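Local coordinates for cystathionine beta-lyases/cystathionine gamma-synthases (Corynebacterium glutamicum, PDB 5X5H), which probably joins O-succinyl-L-homoserine to L-cysteine to give L,L-cystathionine and succinate, a pyridoxal 5'-phosphate-dependent step of methionine biosynthesis, at residues A[61-66]-A[214-219]; A[89-94]-A[229-234]. One frame throughout, in Å; residues are numbered along the deposited sequence.

Contact 1: A[61-66]-A[214-219]; sequences VALEQT and GGLVVT
Leu216 reaches from its strand to the side of a helix, and its methyl CD1 does all the close touching: it lies 4.0 Å from Leu63 CG and 4.2 Å from Leu63 CD2. The two leucine side chains run past one another in opposite directions, so one branch of Leu216 rests alongside the fork of Leu63. The same methyl comes within 4.3 Å of Glu64 CA, which lets it settle against the helix backbone as well. Leu63 has its CG anti to the backbone N (chi1 171°), and a side chain whose first bond does not point at the strand is thereby brought closer to it at its end. No hydrogen bond spans 61-66 and 214-219. The carboxylate of the buried Glu64 is held from outside, its OE2 accepting from Ala78 N. At the start of the strand segment, Gly214 touches the cofactor. The contact thus lays helix 58-70 on the seven-stranded mixed sheet of the PLP-binding domain. Strand 215-219 lies between strands 75-79 and 197-201, antiparallel to both, while Leu63 of helix 58-70 also packs on Ala244, Thr247 and Ala248 of helix 241-251.

Contact 2: A[89-94]-A[229-234]; sequences LFRIIL and LFMQGG
Two helices of the cofactor-binding domain, 82-93 and 222-235, pack side by side here, and between 89-94 and 229-234 it is Met231 that bridges them. It leaves its helix pointing at the other one, then bends at both chi2 (-68°) and chi3 (-91°), so that different parts of one flexible chain serve two neighbours. Its CG lies 3.9 Å from Ile92 CG1 and 4.1 Å from Ile92 CD1, the isoleucine and methionine side chains sliding past each other in opposite directions. Beyond the bends, the methyl CE drops onto the base of Arg91, 3.7 Å from Arg91 CB. Ile92 carries its CG1 branch beside the backbone N (chi1 -70°), and the CG1-CD1 arm extends toward Met231; the same side chain also packs on Glu227 and Leu228. No hydrogen bond crosses between 89-94 and 229-234; the contact is made by carbon atoms.

The charge of Arg91 is spent on other partners. NH1 forms a salt bridge with Asp87 OD2 one turn earlier in its own helix, and NH2 forms one with Asp87 OD1 of the second subunit. Arg91 NH1 also lies close to Arg91 NH1 of that subunit; the Asp87 carboxylates of the two subunits probably offset this meeting of like charges. The methyl of Met231 thus packs on the aliphatic root of an arginine whose guanidinium belongs to the subunit interface. Such layering of helices around a seven-stranded mixed sheet is the hallmark of the large domain of fold-type I PLP enzymes, to which the trans-sulfuration family belongs.

How the contacts relate
Both contacts are buried and apolar, without a hydrogen bond between their own segments. The centre of contact 1 lies about 13 Å from the chain centre, that of contact 2 about 19 Å; every touching residue of contact 1 is buried, whereas Ile92 in contact 2 is partly exposed. Contact 1 sets a helix on a central-sheet strand near the cofactor; contact 2 pairs two helices and leads to the neighbouring subunit through an arginine. Strand 215-219 is followed directly in the chain by helix 222-235, so their second halves are consecutive elements. The contacts also touch: Glu64 OE2 and Gln232 NE2 are 2.8 Å apart, a probable hydrogen bond, and Val217 CG1 packs 4.0 Å from Leu89 CD2.

Contact 1: A[61-66]-A[214-219]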
loop_
_atom_site.group_PDB
_atom_site.type_symbol
_atom_site.label_atom_id
_atom_site.label_comp_id
_atom_site.label_asym_id
_atom_site.label_seq_id
_atom_site.Cartn_x
_atom_site.Cartn_y
_atom_site.Cartn_z
ATOM N N VAL A 61 -1.533 -14.718 -8.521
ATOM C CA VAL A 61 -2.236 -15.681 -9.403
ATOM C C VAL A 61 -3.541 -15.094 -9.907
ATOM O O VAL A 61 -3.908 -15.283 -11.079
ATOM C CB VAL A 61 -2.431 -17.026 -8.670
ATOM C CG1 VAL A 61 -3.374 -17.915 -9.476
ATOM C CG2 VAL A 61 -1.092 -17.675 -8.509
ATOM N N ALA A 62 -4.229 -14.274 -9.121
ATOM C CA ALA A 62 -5.447 -13.594 -9.610
ATOM C C ALA A 62 -5.173 -12.751 -10.834
ATOM O O ALA A 62 -5.915 -12.793 -11.846
ATOM C CB ALA A 62 -6.169 -12.821 -8.499
ATOM N N LEU A 63 -4.104 -11.974 -10.762
ATOM C CA LEU A 63 -3.673 -11.179 -11.928
ATOM C C LEU A 63 -3.341 -12.013 -13.156
ATOM O O LEU A 63 -3.854 -11.756 -14.283
ATOM C CB LEU A 63 -2.516 -10.299 -11.562
ATOM C CG LEU A 63 -1.831 -9.564 -12.720
ATOM C CD1 LEU A 63 -2.756 -8.599 -13.449
ATOM C CD2 LEU A 63 -0.572 -8.927 -12.269
ATOM N N GLU A 64 -2.547 -13.033 -12.925
ATOM C CA GLU A 64 -2.126 -13.960 -13.981
ATOM C C GLU A 64 -3.270 -14.577 -14.698
ATOM O O GLU A 64 -3.375 -14.618 -15.953
ATOM C CB GLU A 64 -1.281 -15.103 -13.357
ATOM C CG GLU A 64 0.073 -14.610 -12.897
ATOM C CD GLU A 64 0.951 -15.653 -12.174
ATOM O OE1 GLU A 64 0.388 -16.716 -11.709
ATOM O OE2 GLU A 64 2.179 -15.422 -12.008
ATOM N N GLN A 65 -4.278 -15.033 -13.954
ATOM C CA GLN A 65 -5.440 -15.691 -14.530
ATOM C C GLN A 65 -6.291 -14.743 -15.303
ATOM O O GLN A 65 -6.938 -15.096 -16.287
ATOM C CB GLN A 65 -6.227 -16.418 -13.424
ATOM C CG GLN A 65 -5.459 -17.595 -12.850
ATOM C CD GLN A 65 -5.200 -18.682 -13.802
ATOM O OE1 GLN A 65 -4.055 -18.988 -14.212
ATOM N NE2 GLN A 65 -6.289 -19.238 -14.315
ATOM N N THR A 66 -6.359 -13.477 -14.895
ATOM C CA THR A 66 -7.130 -12.462 -15.534
ATOM C C THR A 66 -6.508 -12.197 -16.915
ATOM O O THR A 66 -7.174 -12.208 -17.934
ATOM C CB THR A 66 -7.257 -11.189 -14.755
ATOM O OG1 THR A 66 -7.746 -11.417 -13.432
ATOM C CG2 THR A 66 -8.218 -10.236 -15.420
ATOM N N GLY A 214 5.641 -3.923 -14.254
ATOM C CA GLY A 214 5.324 -5.343 -14.268
ATOM C C GLY A 214 5.379 -5.948 -15.662
ATOM O O GLY A 214 5.319 -5.229 -16.657
ATOM N N GLY A 215 5.521 -7.280 -15.724
ATOM C CA GLY A 215 5.438 -8.047 -16.966
ATOM C C GLY A 215 4.615 -9.259 -16.834
ATOM O O GLY A 215 4.293 -9.682 -15.693
ATOM N N LEU A 216 4.200 -9.846 -17.955
ATOM C CA LEU A 216 3.397 -11.014 -17.907
ATOM C C LEU A 216 3.545 -11.785 -19.185
ATOM O O LEU A 216 3.649 -11.172 -20.259
ATOM C CB LEU A 216 1.972 -10.624 -17.609
ATOM C CG LEU A 216 1.076 -11.588 -16.749
ATOM C CD1 LEU A 216 0.118 -10.844 -15.920
ATOM C CD2 LEU A 216 0.424 -12.682 -17.590
ATOM N N VAL A 217 3.551 -13.109 -19.123
ATOM C CA VAL A 217 3.640 -14.025 -20.263
ATOM C C VAL A 217 2.455 -14.910 -20.247
ATOM O O VAL A 217 2.140 -15.477 -19.177
ATOM C CB VAL A 217 4.910 -14.823 -20.248
ATOM C CG1 VAL A 217 4.975 -15.740 -21.478
ATOM C CG2 VAL A 217 6.135 -13.965 -20.195
ATOM N N VAL A 218 1.786 -15.072 -21.413
ATOM C CA VAL A 218 0.686 -15.964 -21.526
ATOM C C VAL A 218 0.919 -17.018 -22.647
ATOM O O VAL A 218 1.672 -16.751 -23.621
ATOM C CB VAL A 218 -0.648 -15.297 -21.746
ATOM C CG1 VAL A 218 -1.012 -14.319 -20.604
ATOM C CG2 VAL A 218 -0.670 -14.572 -23.044
ATOM N N THR A 219 0.305 -18.187 -22.495
ATOM C CA THR A 219 0.450 -19.284 -23.439
ATOM C C THR A 219 -0.670 -20.252 -23.283
ATOM O O THR A 219 -1.283 -20.300 -22.254
ATOM C CB THR A 219 1.795 -19.910 -23.175
ATOM O OG1 THR A 219 2.106 -20.973 -24.171
ATOM C CG2 THR A 219 1.971 -20.578 -21.860
#

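Contact 2: A[89-94]-A[229-234]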
loop_
_atom_site.group_PDB
_atom_site.type_symbol
_atom_site.label_atom_id
_atom_site.label_comp_id
_atom_site.label_asym_id
_atom_site.label_seq_id
_atom_site.Cartn_x
_atom_site.Cartn_y
_atom_site.Cartn_z
ATOM N N LEU A 89 11.584 -15.553 -20.698
ATOM C CA LEU A 89 11.138 -16.282 -21.865
ATOM C C LEU A 89 12.333 -16.615 -22.735
ATOM O O LEU A 89 12.472 -17.759 -23.257
ATOM C CB LEU A 89 10.042 -15.477 -22.621
ATOM C CG LEU A 89 8.990 -16.015 -23.506
ATOM C CD1 LEU A 89 8.429 -17.329 -23.068
ATOM C CD2 LEU A 89 8.079 -14.838 -23.788
ATOM N N PHE A 90 13.304 -15.739 -22.893
ATOM C CA PHE A 90 14.510 -15.968 -23.636
ATOM C C PHE A 90 15.237 -17.201 -23.053
ATOM O O PHE A 90 15.792 -18.062 -23.777
ATOM C CB PHE A 90 15.515 -14.814 -23.695
ATOM C CG PHE A 90 15.169 -13.656 -24.583
ATOM C CD1 PHE A 90 14.094 -13.606 -25.437
ATOM C CD2 PHE A 90 15.932 -12.538 -24.467
ATOM C CE1 PHE A 90 13.828 -12.445 -26.230
ATOM C CE2 PHE A 90 15.681 -11.414 -25.251
ATOM C CZ PHE A 90 14.661 -11.417 -26.117
ATOM N N ARG A 91 15.365 -17.274 -21.720
ATOM C CA ARG A 91 16.125 -18.320 -21.058
ATOM C C ARG A 91 15.453 -19.622 -21.158
ATOM O O ARG A 91 16.176 -20.626 -21.010
ATOM C CB ARG A 91 16.435 -17.869 -19.598
ATOM C CG ARG A 91 17.419 -16.727 -19.637
ATOM C CD ARG A 91 17.358 -16.019 -18.297
ATOM N NE ARG A 91 18.241 -16.701 -17.400
ATOM C CZ ARG A 91 18.457 -16.360 -16.139
ATOM N NH1 ARG A 91 17.827 -15.335 -15.634
ATOM N NH2 ARG A 91 19.427 -16.958 -15.491
ATOM N N ILE A 92 14.161 -19.673 -21.292
ATOM C CA ILE A 92 13.424 -20.929 -21.482
ATOM C C ILE A 92 13.620 -21.439 -22.930
ATOM O O ILE A 92 13.908 -22.599 -23.179
ATOM C CB ILE A 92 11.954 -20.744 -21.188
ATOM C CG1 ILE A 92 11.803 -20.544 -19.679
ATOM C CG2 ILE A 92 11.115 -21.929 -21.657
ATOM C CD1 ILE A 92 10.456 -20.023 -19.307
ATOM N N ILE A 93 13.479 -20.539 -23.899
ATOM C CA ILE A 93 13.406 -20.929 -25.303
ATOM C C ILE A 93 14.806 -21.129 -25.855
ATOM O O ILE A 93 14.939 -22.001 -26.768
ATOM C CB ILE A 93 12.615 -19.891 -26.073
ATOM C CG1 ILE A 93 11.158 -19.946 -25.654
ATOM C CG2 ILE A 93 12.652 -20.178 -27.618
ATOM C CD1 ILE A 93 10.256 -18.904 -26.209
ATOM N N LEU A 94 15.782 -20.400 -25.423
ATOM C CA LEU A 94 17.126 -20.386 -26.039
ATOM C C LEU A 94 18.110 -21.051 -25.067
ATOM O O LEU A 94 17.949 -21.040 -23.803
ATOM C CB LEU A 94 17.579 -18.966 -26.195
ATOM C CG LEU A 94 16.693 -18.087 -27.086
ATOM C CD1 LEU A 94 17.015 -16.653 -26.972
ATOM C CD2 LEU A 94 16.715 -18.478 -28.563
ATOM N N LEU A 229 6.710 -21.162 -14.581
ATOM C CA LEU A 229 6.611 -21.305 -13.122
ATOM C C LEU A 229 7.903 -21.669 -12.466
ATOM O O LEU A 229 8.277 -21.106 -11.442
ATOM C CB LEU A 229 5.503 -22.336 -12.814
ATOM C CG LEU A 229 5.338 -22.669 -11.317
ATOM C CD1 LEU A 229 4.903 -21.465 -10.550
ATOM C CD2 LEU A 229 4.295 -23.778 -11.181
ATOM N N PHE A 230 8.662 -22.624 -13.069
ATOM C CA PHE A 230 9.927 -23.044 -12.573
ATOM C C PHE A 230 10.835 -21.855 -12.499
ATOM O O PHE A 230 11.525 -21.615 -11.496
ATOM C CB PHE A 230 10.543 -24.121 -13.471
ATOM C CG PHE A 230 11.957 -24.455 -13.113
ATOM C CD1 PHE A 230 12.177 -25.322 -12.053
ATOM C CD2 PHE A 230 13.055 -23.790 -13.673
ATOM C CE1 PHE A 230 13.490 -25.597 -11.643
ATOM C CE2 PHE A 230 14.353 -24.071 -13.241
ATOM C CZ PHE A 230 14.544 -24.939 -12.226
ATOM N N MET A 231 10.853 -21.023 -13.539
ATOM C CA MET A 231 11.755 -19.907 -13.536
ATOM C C MET A 231 11.300 -18.734 -12.638
ATOM O O MET A 231 12.133 -18.026 -12.040
ATOM C CB MET A 231 11.962 -19.377 -14.998
ATOM C CG MET A 231 12.604 -20.361 -15.873
ATOM S SD MET A 231 14.321 -20.781 -15.538
ATOM C CE MET A 231 15.128 -19.573 -16.586
ATOM N N GLN A 232 9.993 -18.528 -12.575
ATOM C CA GLN A 232 9.435 -17.545 -11.678
ATOM C C GLN A 232 9.989 -17.789 -10.280
ATOM O O GLN A 232 10.486 -16.881 -9.603
ATOM C CB GLN A 232 7.884 -17.694 -11.732
ATOM C CG GLN A 232 7.142 -16.531 -11.117
ATOM C CD GLN A 232 5.681 -16.765 -11.207
ATOM O OE1 GLN A 232 5.220 -17.828 -10.858
ATOM N NE2 GLN A 232 4.905 -15.781 -11.584
ATOM N N GLY A 233 9.882 -19.011 -9.771
ATOM C CA GLY A 233 10.298 -19.400 -8.456
ATOM C C GLY A 233 11.800 -19.564 -8.369
ATOM O O GLY A 233 12.497 -19.253 -7.376
ATOM N N GLY A 234 12.486 -20.019 -9.402
ATOM C CA GLY A 234 13.865 -20.392 -9.300
ATOM C C GLY A 234 14.822 -19.252 -9.581
ATOM O O GLY A 234 15.961 -19.212 -9.037
#